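Local coordinates for protein thioesterase (Pseudomonas aeruginosa, PDB 3QY3) that is a hotdog-fold thioesterase that probably hydrolyses the thioester bond of fatty acyl-CoA substrates, at residues 78-83 and 130-135; 54-59 and 97-102. All coordinates share one frame; numbering follows the deposited sequence.

From the N terminus, strand 28-35 leads into helix 51-66, the central helix of the hotdog, and the sheet resumes with strands 76-87, 96-106, 110-119 and 128-138. Contact 2 closes the earlier loop, laying helix residues 54-59 against strand residues 97-102 across the buried core. Contact 1 closes a later one, pairing 78-83 with 130-135. Because 78-83 falls between the two segments of contact 2 and 130-135 lies beyond both, the loops cross. Both contacts reach the same antiparallel sheet, their centres about 13 Å apart: one joins two of its strands edge to edge, the other sets the helix against a third strand.

Contact 1: residues 78-83 and 130-135; sequences PVVLQS and GHCKLV
A trans first torsion (chi1 -175°) and an extended chain carry the Gln82 amide out to His131, which takes the less usual rotamer with CG between backbone N and carbonyl carbon (chi1 74°) and so swings its ring to the same amide. His131 NE2 approaches Gln82 OE1 at 3.1 Å, in the carbonyl plane and on a lone pair, with the oxygen also lying in the ring plane. The ring and amide planes are 36° apart. In the conformer described here, one of two modelled, Lys133 runs beside Gln82, pointing the same way, and its NZ adds a second bond to Gln82 OE1 at 3.2 Å, from above the carbonyl plane. Gln82 NE2 bonds Thr86 OG1 of the second subunit, so both ends of the amide are held.

The backbones pair antiparallel, with Val79 N to Val135 O (2.8 Å) and Val135 N to Val79 O (2.9 Å) forming a reciprocal pair. A classic beta bulge follows: Leu81 and Gln82 both face Lys133, whose O takes a bond from Leu81 N at 2.8 Å and a weak one from Gln82 N. Lys133 N returns a bond to Gln82 O, and the extra residue shifts the register by one. On the other face, Val80 brings CG2 to 3.8 Å from Leu134 CD2.

The face with Val80, Cys132 and Leu134 looks onto helix 51-66, where Arg60 touches Val80 and Cys132; Pro78 meets Phe64 of the same helix. Beyond 130-135, strand 110-119 continues the sheet through backbone bonds from Cys132 to Leu113 and Leu134 to Leu111; beyond 78-83, Gln82 and Ser83 pair antiparallel with a strand of the second subunit, extending the sheet across the interface.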
# COMPACT_ATOMS: atom_id res chain seq x y z
N PRO A 78 -6.59 22.00 2.90
CA PRO A 78 -7.77 21.15 3.01
C PRO A 78 -7.47 19.88 3.81
O PRO A 78 -6.40 19.28 3.68
CB PRO A 78 -8.11 20.83 1.56
CG PRO A 78 -6.76 20.90 0.84
CD PRO A 78 -5.95 21.94 1.57
N VAL A 79 -8.43 19.52 4.66
CA VAL A 79 -8.37 18.29 5.42
C VAL A 79 -9.63 17.49 5.12
O VAL A 79 -10.72 18.06 5.06
CB VAL A 79 -8.25 18.60 6.94
CG1 VAL A 79 -8.26 17.33 7.74
CG2 VAL A 79 -6.95 19.33 7.19
N VAL A 80 -9.47 16.19 4.87
CA VAL A 80 -10.61 15.32 4.68
C VAL A 80 -11.36 15.07 6.03
O VAL A 80 -10.82 14.53 6.98
CB VAL A 80 -10.19 14.00 4.01
CG1 VAL A 80 -11.40 13.11 3.88
CG2 VAL A 80 -9.57 14.26 2.62
N LEU A 81 -12.65 15.44 6.06
CA LEU A 81 -13.49 15.19 7.21
C LEU A 81 -14.24 13.87 7.05
O LEU A 81 -14.50 13.18 8.03
CB LEU A 81 -14.53 16.32 7.38
CG LEU A 81 -15.60 16.19 8.47
CD1 LEU A 81 -14.97 15.91 9.82
CD2 LEU A 81 -16.48 17.49 8.55
N GLN A 82 -14.69 13.60 5.83
CA GLN A 82 -15.51 12.45 5.59
C GLN A 82 -15.36 11.91 4.17
O GLN A 82 -15.27 12.68 3.20
CB GLN A 82 -16.96 12.79 5.89
CG GLN A 82 -17.88 11.59 5.76
CD GLN A 82 -19.29 11.98 6.03
OE1 GLN A 82 -20.00 12.33 5.09
NE2 GLN A 82 -19.71 11.96 7.29
N SER A 83 -15.38 10.59 4.05
CA SER A 83 -15.37 9.93 2.76
C SER A 83 -16.49 8.97 2.67
O SER A 83 -16.66 8.18 3.59
CB SER A 83 -14.07 9.07 2.60
OG SER A 83 -12.90 9.95 2.52
N GLY A 130 -19.46 8.66 -4.96
CA GLY A 130 -19.59 9.07 -3.59
C GLY A 130 -19.22 10.55 -3.41
O GLY A 130 -19.39 11.38 -4.32
N HIS A 131 -18.64 10.86 -2.27
CA HIS A 131 -18.19 12.23 -2.02
C HIS A 131 -17.08 12.22 -0.97
O HIS A 131 -16.88 11.19 -0.25
CB HIS A 131 -19.35 13.14 -1.56
CG HIS A 131 -19.79 12.88 -0.17
ND1 HIS A 131 -21.04 12.39 0.13
CD2 HIS A 131 -19.13 12.95 1.02
CE1 HIS A 131 -21.15 12.23 1.43
NE2 HIS A 131 -19.99 12.53 2.00
N CYS A 132 -16.38 13.38 -0.89
CA CYS A 132 -15.36 13.68 0.08
C CYS A 132 -15.66 15.09 0.62
O CYS A 132 -15.66 16.08 -0.19
CB CYS A 132 -13.97 13.63 -0.61
SG CYS A 132 -12.54 13.86 0.40
N LYS A 133 -15.91 15.20 1.91
CA LYS A 133 -16.10 16.49 2.54
C LYS A 133 -14.76 17.00 3.02
O LYS A 133 -14.11 16.31 3.79
CB LYS A 133 -17.05 16.37 3.71
CG LYS A 133 -18.40 15.74 3.34
CD LYS A 133 -19.37 15.77 4.54
CE LYS A 133 -20.83 15.57 4.08
NZ LYS A 133 -21.73 14.98 5.13
N LEU A 134 -14.37 18.18 2.56
CA LEU A 134 -13.13 18.80 2.93
C LEU A 134 -13.46 20.02 3.77
O LEU A 134 -14.46 20.70 3.55
CB LEU A 134 -12.38 19.26 1.66
CG LEU A 134 -12.07 18.25 0.54
CD1 LEU A 134 -11.81 19.08 -0.74
CD2 LEU A 134 -10.86 17.42 0.97
N VAL A 135 -12.59 20.27 4.74
CA VAL A 135 -12.64 21.47 5.54
C VAL A 135 -11.25 22.14 5.47
O VAL A 135 -10.22 21.44 5.53
CB VAL A 135 -13.08 21.16 7.01
CG1 VAL A 135 -14.51 20.56 7.07
CG2 VAL A 135 -12.11 20.19 7.72

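Contact 2: residues 54-59 and 97-102; sequences QYLEEA and VVVELY
Tyr55 meets Val97 where the central helix of the hotdog fold lies in the curved antiparallel sheet, the helix segment and strand 97-102 running at 57° to each other with their axes 8.8 Å apart. The two side chains cross at about a right angle, and Tyr55 CE2 comes within 3.8 Å of Val97 CG2. The tyrosine hydroxyl reaches beyond this pair to a hydrogen bond with Asp40 OD2. Next along the helix, Leu56 brings CD2 to 3.8 Å from Val99 CG1, again nearly perpendicular, while its side chain also touches His115 and Leu117 of strand 110-119.

One turn after Tyr55, Ala59 brings the helix close to the strand. Its small side chain faces Val99, and its carbonyl oxygen lies 3.7 Å from Leu101 CD1. No hydrogen bond links the two segments: Val97, Val99 and Leu101 present an apolar strip to the helix. A chi1 of 179° turns Val99 CG1 to where Leu56 and Ala59 share that methyl, and the tightest carbon pair is Ala59 CB to Val99 CG1 at 3.5 Å.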
# COMPACT_ATOMS: atom_id res chain seq x y z
N GLN A 54 -7.32 5.75 -2.63
CA GLN A 54 -6.06 6.30 -3.11
C GLN A 54 -6.26 6.95 -4.46
O GLN A 54 -5.64 8.00 -4.75
CB GLN A 54 -4.97 5.24 -3.18
CG GLN A 54 -3.66 5.80 -3.58
CD GLN A 54 -2.46 4.87 -3.32
OE1 GLN A 54 -2.05 4.05 -4.16
NE2 GLN A 54 -1.85 5.02 -2.12
N TYR A 55 -7.05 6.30 -5.32
CA TYR A 55 -7.39 6.91 -6.60
C TYR A 55 -8.07 8.26 -6.45
O TYR A 55 -7.68 9.26 -7.11
CB TYR A 55 -8.24 5.97 -7.47
CG TYR A 55 -7.69 4.59 -7.75
CD1 TYR A 55 -6.36 4.30 -7.65
CD2 TYR A 55 -8.53 3.57 -8.19
CE1 TYR A 55 -5.84 2.98 -7.87
CE2 TYR A 55 -8.03 2.30 -8.50
CZ TYR A 55 -6.69 2.03 -8.35
OH TYR A 55 -6.30 0.74 -8.62
N LEU A 56 -9.02 8.31 -5.51
CA LEU A 56 -9.75 9.57 -5.21
C LEU A 56 -8.81 10.62 -4.63
O LEU A 56 -8.81 11.78 -5.04
CB LEU A 56 -10.90 9.30 -4.25
CG LEU A 56 -12.03 8.48 -4.85
CD1 LEU A 56 -12.96 8.06 -3.70
CD2 LEU A 56 -12.81 9.21 -5.94
N GLU A 57 -7.91 10.19 -3.72
CA GLU A 57 -6.87 11.08 -3.23
C GLU A 57 -5.99 11.64 -4.32
O GLU A 57 -5.76 12.85 -4.35
CB GLU A 57 -5.97 10.32 -2.24
CG GLU A 57 -4.81 11.09 -1.68
CD GLU A 57 -3.98 10.19 -0.84
OE1 GLU A 57 -3.24 9.36 -1.43
OE2 GLU A 57 -4.11 10.20 0.38
N GLU A 58 -5.53 10.78 -5.22
CA GLU A 58 -4.70 11.24 -6.35
C GLU A 58 -5.43 12.29 -7.21
O GLU A 58 -4.83 13.30 -7.60
CB GLU A 58 -4.21 10.07 -7.17
CG GLU A 58 -3.17 10.52 -8.17
CD GLU A 58 -1.86 11.03 -7.52
OE1 GLU A 58 -1.65 10.76 -6.30
OE2 GLU A 58 -1.06 11.66 -8.23
N ALA A 59 -6.70 12.06 -7.45
CA ALA A 59 -7.49 12.97 -8.28
C ALA A 59 -7.59 14.32 -7.57
O ALA A 59 -7.41 15.39 -8.21
CB ALA A 59 -8.85 12.41 -8.57
N VAL A 97 -8.35 4.01 -14.35
CA VAL A 97 -9.53 4.54 -13.69
C VAL A 97 -9.64 6.02 -14.02
O VAL A 97 -8.67 6.73 -13.99
CB VAL A 97 -9.49 4.31 -12.16
CG1 VAL A 97 -10.56 5.16 -11.44
CG2 VAL A 97 -9.67 2.78 -11.86
N VAL A 98 -10.85 6.47 -14.31
CA VAL A 98 -11.14 7.86 -14.59
C VAL A 98 -11.94 8.33 -13.42
O VAL A 98 -13.01 7.79 -13.08
CB VAL A 98 -11.92 8.06 -15.96
CG1 VAL A 98 -12.28 9.53 -16.17
CG2 VAL A 98 -11.03 7.58 -17.15
N VAL A 99 -11.40 9.34 -12.77
CA VAL A 99 -12.05 9.95 -11.63
C VAL A 99 -12.56 11.33 -12.03
O VAL A 99 -11.79 12.24 -12.41
CB VAL A 99 -11.08 10.19 -10.45
CG1 VAL A 99 -11.85 10.85 -9.28
CG2 VAL A 99 -10.47 8.82 -9.94
N GLU A 100 -13.87 11.52 -12.00
CA GLU A 100 -14.48 12.83 -12.19
C GLU A 100 -14.86 13.43 -10.84
O GLU A 100 -15.56 12.77 -10.04
CB GLU A 100 -15.76 12.71 -13.03
CG GLU A 100 -15.51 12.15 -14.42
CD GLU A 100 -16.78 11.92 -15.24
OE1 GLU A 100 -17.85 11.68 -14.68
OE2 GLU A 100 -16.67 11.95 -16.45
N LEU A 101 -14.36 14.64 -10.60
CA LEU A 101 -14.69 15.43 -9.43
C LEU A 101 -15.65 16.58 -9.79
O LEU A 101 -15.37 17.41 -10.68
CB LEU A 101 -13.44 15.99 -8.81
CG LEU A 101 -12.34 15.01 -8.33
CD1 LEU A 101 -11.11 15.81 -7.80
CD2 LEU A 101 -12.92 14.02 -7.31
N TYR A 102 -16.74 16.64 -9.03
CA TYR A 102 -17.81 17.63 -9.19
C TYR A 102 -17.95 18.50 -7.95
O TYR A 102 -17.78 18.04 -6.84
CB TYR A 102 -19.16 16.94 -9.47
CG TYR A 102 -19.18 16.20 -10.79
CD1 TYR A 102 -19.55 16.85 -11.96
CD2 TYR A 102 -18.85 14.85 -10.86
CE1 TYR A 102 -19.60 16.16 -13.17
CE2 TYR A 102 -18.88 14.17 -12.08
CZ TYR A 102 -19.23 14.83 -13.21
OH TYR A 102 -19.25 14.13 -14.40